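Local coordinates for protein possible prolidase (Bifidobacterium longum NCC2705, PDB 2P9B) that probably hydrolyses carbon-nitrogen bonds as a member of the amidohydrolase family, possibly as a prolidase, at residues 73-78 / 342-347. Residues are numbered along the deposited sequence; the frame is centred on the assembly and turned at random.
Sequences LINAHT and VGTDTG
Asn75 OD1 is gripped by two backbone N-H groups, one from each side of the contact. His77 N, two residues further on, donates to Asn75 OD1 at 3.0 Å and closes an Asx turn at the corner the chain makes at Ala76 and His77, and Thr344 N reaches the same oxygen from the other segment, more bent at 135°. CG stands anti to the backbone N (chi1 -169°), and the amide beyond it comes nearer to residues 342-347. Asn75 ND2 donates to Thr344 OG1 at 3.0 Å, nearly straight and with the hydroxyl oxygen in the amide plane, and also to Thr356 OG1. An asparagine suits this buried spot, since one flat group both accepts and donates; an alanine here would probably leave Thr344 OG1 and the N-H of His77 without this partner and the turn less firmly set. Backbone bonds flank the amide: Ala76 N meets Val342 O at 2.8 Å, and His77 O takes Asp345 N at 2.7 Å. Gly343 suits its place between them because a CB would clash with His77 CB; Gly343 CA also touches Asn75 OD1 at 3.2 Å. Beyond, Asp345 CB sits over one face of the His77 ring, 4.2 Å from its centroid, in a CH-pi contact; the two side chains point the same way, ring and carboxylate planes 32° apart. Thr346 OG1, bonded to Gln353 and His79 N, rests against Thr78 CB at 3.3 Å. The His77 imidazole and Asp345 carboxylate, with His79, appear to face one vacant point, consistent with the metal site of amidohydrolases, where a His-X-His strand and a later aspartate meet at the mouth of a TIM barrel.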
ATOM      1  N   LEU A  73      -4.150   1.793   8.557  1.00  9.42           N
ATOM      2  CA  LEU A  73      -4.228   1.640   7.106  1.00  9.82           C
ATOM      3  C   LEU A  73      -2.903   1.088   6.601  1.00 10.93           C
ATOM      4  O   LEU A  73      -1.879   1.220   7.257  1.00 11.79           O
ATOM      5  CB  LEU A  73      -4.511   2.985   6.422  1.00 10.44           C
ATOM      6  CG  LEU A  73      -5.891   3.613   6.657  1.00 10.50           C
ATOM      7  CD1 LEU A  73      -5.963   4.977   5.984  1.00 11.47           C
ATOM      8  CD2 LEU A  73      -6.971   2.681   6.095  1.00 12.17           C
ATOM      9  N   ILE A  74      -2.941   0.448   5.439  1.00  9.48           N
ATOM     10  CA  ILE A  74      -1.739  -0.105   4.825  1.00  9.25           C
ATOM     11  C   ILE A  74      -1.705   0.402   3.394  1.00 10.18           C
ATOM     12  O   ILE A  74      -2.733   0.409   2.717  1.00 10.47           O
ATOM     13  CB  ILE A  74      -1.781  -1.660   4.824  1.00  8.36           C
ATOM     14  CG1 ILE A  74      -1.819  -2.164   6.271  1.00  9.17           C
ATOM     15  CG2 ILE A  74      -0.569  -2.224   4.080  1.00  9.50           C
ATOM     16  CD1 ILE A  74      -1.873  -3.678   6.413  1.00 10.28           C
ATOM     17  N   ASN A  75      -0.536   0.850   2.937  1.00 10.31           N
ATOM     18  CA  ASN A  75      -0.401   1.330   1.563  1.00  9.03           C
ATOM     19  C   ASN A  75       0.601   0.410   0.876  1.00  9.60           C
ATOM     20  O   ASN A  75       1.780   0.405   1.213  1.00 10.55           O
ATOM     21  CB  ASN A  75       0.101   2.776   1.525  1.00  8.39           C
ATOM     22  CG  ASN A  75      -0.003   3.384   0.135  1.00  8.24           C
ATOM     23  OD1 ASN A  75       0.245   2.708  -0.862  1.00 10.73           O
ATOM     24  ND2 ASN A  75      -0.371   4.658   0.066  1.00  9.59           N
ATOM     25  N   ALA A  76       0.129  -0.381  -0.083  1.00  9.81           N
ATOM     26  CA  ALA A  76       0.995  -1.343  -0.765  1.00  9.82           C
ATOM     27  C   ALA A  76       1.855  -0.805  -1.896  1.00 10.25           C
ATOM     28  O   ALA A  76       2.571  -1.567  -2.547  1.00 11.20           O
ATOM     29  CB  ALA A  76       0.155  -2.512  -1.278  1.00 10.76           C
ATOM     30  N   HIS A  77       1.802   0.498  -2.141  1.00 10.53           N
ATOM     31  CA  HIS A  77       2.602   1.054  -3.224  1.00 12.18           C
ATOM     32  C   HIS A  77       3.017   2.488  -2.914  1.00 10.71           C
ATOM     33  O   HIS A  77       2.262   3.425  -3.149  1.00 12.99           O
ATOM     34  CB  HIS A  77       1.806   0.991  -4.532  1.00 12.59           C
ATOM     35  CG  HIS A  77       2.620   1.296  -5.749  1.00 15.94           C
ATOM     36  ND1 HIS A  77       2.267   0.861  -7.009  1.00 20.01           N
ATOM     37  CD2 HIS A  77       3.771   1.993  -5.901  1.00 14.52           C
ATOM     38  CE1 HIS A  77       3.166   1.275  -7.883  1.00 18.04           C
ATOM     39  NE2 HIS A  77       4.089   1.964  -7.238  1.00 18.15           N
ATOM     40  N   THR A  78       4.226   2.640  -2.382  1.00 11.75           N
ATOM     41  CA  THR A  78       4.746   3.952  -2.014  1.00 10.14           C
ATOM     42  C   THR A  78       6.183   4.182  -2.486  1.00 11.08           C
ATOM     43  O   THR A  78       6.851   3.263  -2.958  1.00 12.96           O
ATOM     44  CB  THR A  78       4.727   4.138  -0.475  1.00  9.88           C
ATOM     45  OG1 THR A  78       5.596   3.172   0.140  1.00 11.69           O
ATOM     46  CG2 THR A  78       3.308   3.936   0.071  1.00 11.39           C
ATOM     47  N   VAL A 342      -4.864  -1.897  -1.680  1.00  9.94           N
ATOM     48  CA  VAL A 342      -4.844  -0.442  -1.726  1.00  9.33           C
ATOM     49  C   VAL A 342      -3.400   0.052  -1.754  1.00 10.74           C
ATOM     50  O   VAL A 342      -2.610  -0.226  -0.848  1.00 11.20           O
ATOM     51  CB  VAL A 342      -5.569   0.149  -0.492  1.00 11.12           C
ATOM     52  CG1 VAL A 342      -5.262   1.628  -0.352  1.00 11.57           C
ATOM     53  CG2 VAL A 342      -7.073  -0.060  -0.633  1.00 12.26           C
ATOM     54  N   GLY A 343      -3.068   0.778  -2.814  1.00  9.94           N
ATOM     55  CA  GLY A 343      -1.738   1.340  -2.981  1.00 11.01           C
ATOM     56  C   GLY A 343      -1.989   2.613  -3.761  1.00 11.61           C
ATOM     57  O   GLY A 343      -3.004   2.701  -4.448  1.00 11.60           O
ATOM     58  N   THR A 344      -1.099   3.598  -3.677  1.00 11.14           N
ATOM     59  CA  THR A 344      -1.357   4.845  -4.391  1.00  9.66           C
ATOM     60  C   THR A 344      -0.229   5.417  -5.236  1.00 11.90           C
ATOM     61  O   THR A 344      -0.457   6.346  -6.005  1.00 12.30           O
ATOM     62  CB  THR A 344      -1.778   5.952  -3.417  1.00 10.01           C
ATOM     63  OG1 THR A 344      -0.695   6.232  -2.523  1.00  9.41           O
ATOM     64  CG2 THR A 344      -2.998   5.521  -2.624  1.00 11.33           C
ATOM     65  N   ASP A 345       0.975   4.874  -5.087  1.00 11.61           N
ATOM     66  CA  ASP A 345       2.154   5.354  -5.811  1.00 13.10           C
ATOM     67  C   ASP A 345       2.527   6.749  -5.293  1.00 13.13           C
ATOM     68  O   ASP A 345       2.681   7.691  -6.070  1.00 14.92           O
ATOM     69  CB  ASP A 345       1.885   5.416  -7.322  1.00 15.14           C
ATOM     70  CG  ASP A 345       3.149   5.235  -8.150  1.00 20.08           C
ATOM     71  OD1 ASP A 345       4.255   5.368  -7.588  1.00 19.72           O
ATOM     72  OD2 ASP A 345       3.038   4.961  -9.366  1.00 22.63           O
ATOM     73  N   THR A 346       2.674   6.878  -3.978  1.00 13.23           N
ATOM     74  CA  THR A 346       3.023   8.166  -3.379  1.00 13.41           C
ATOM     75  C   THR A 346       4.344   8.698  -3.933  1.00 16.43           C
ATOM     76  O   THR A 346       5.172   7.936  -4.432  1.00 16.85           O
ATOM     77  CB  THR A 346       3.149   8.070  -1.840  1.00 13.02           C
ATOM     78  OG1 THR A 346       4.265   7.245  -1.498  1.00 12.29           O
ATOM     79  CG2 THR A 346       1.882   7.473  -1.238  1.00 12.29           C
ATOM     80  N   GLY A 347       4.548  10.007  -3.831  1.00 18.55           N
ATOM     81  CA  GLY A 347       5.775  10.589  -4.340  1.00 21.82           C
ATOM     82  C   GLY A 347       5.551  11.253  -5.682  1.00 25.80           C
ATOM     83  O   GLY A 347       6.343  12.101  -6.103  1.00 26.31           O
TER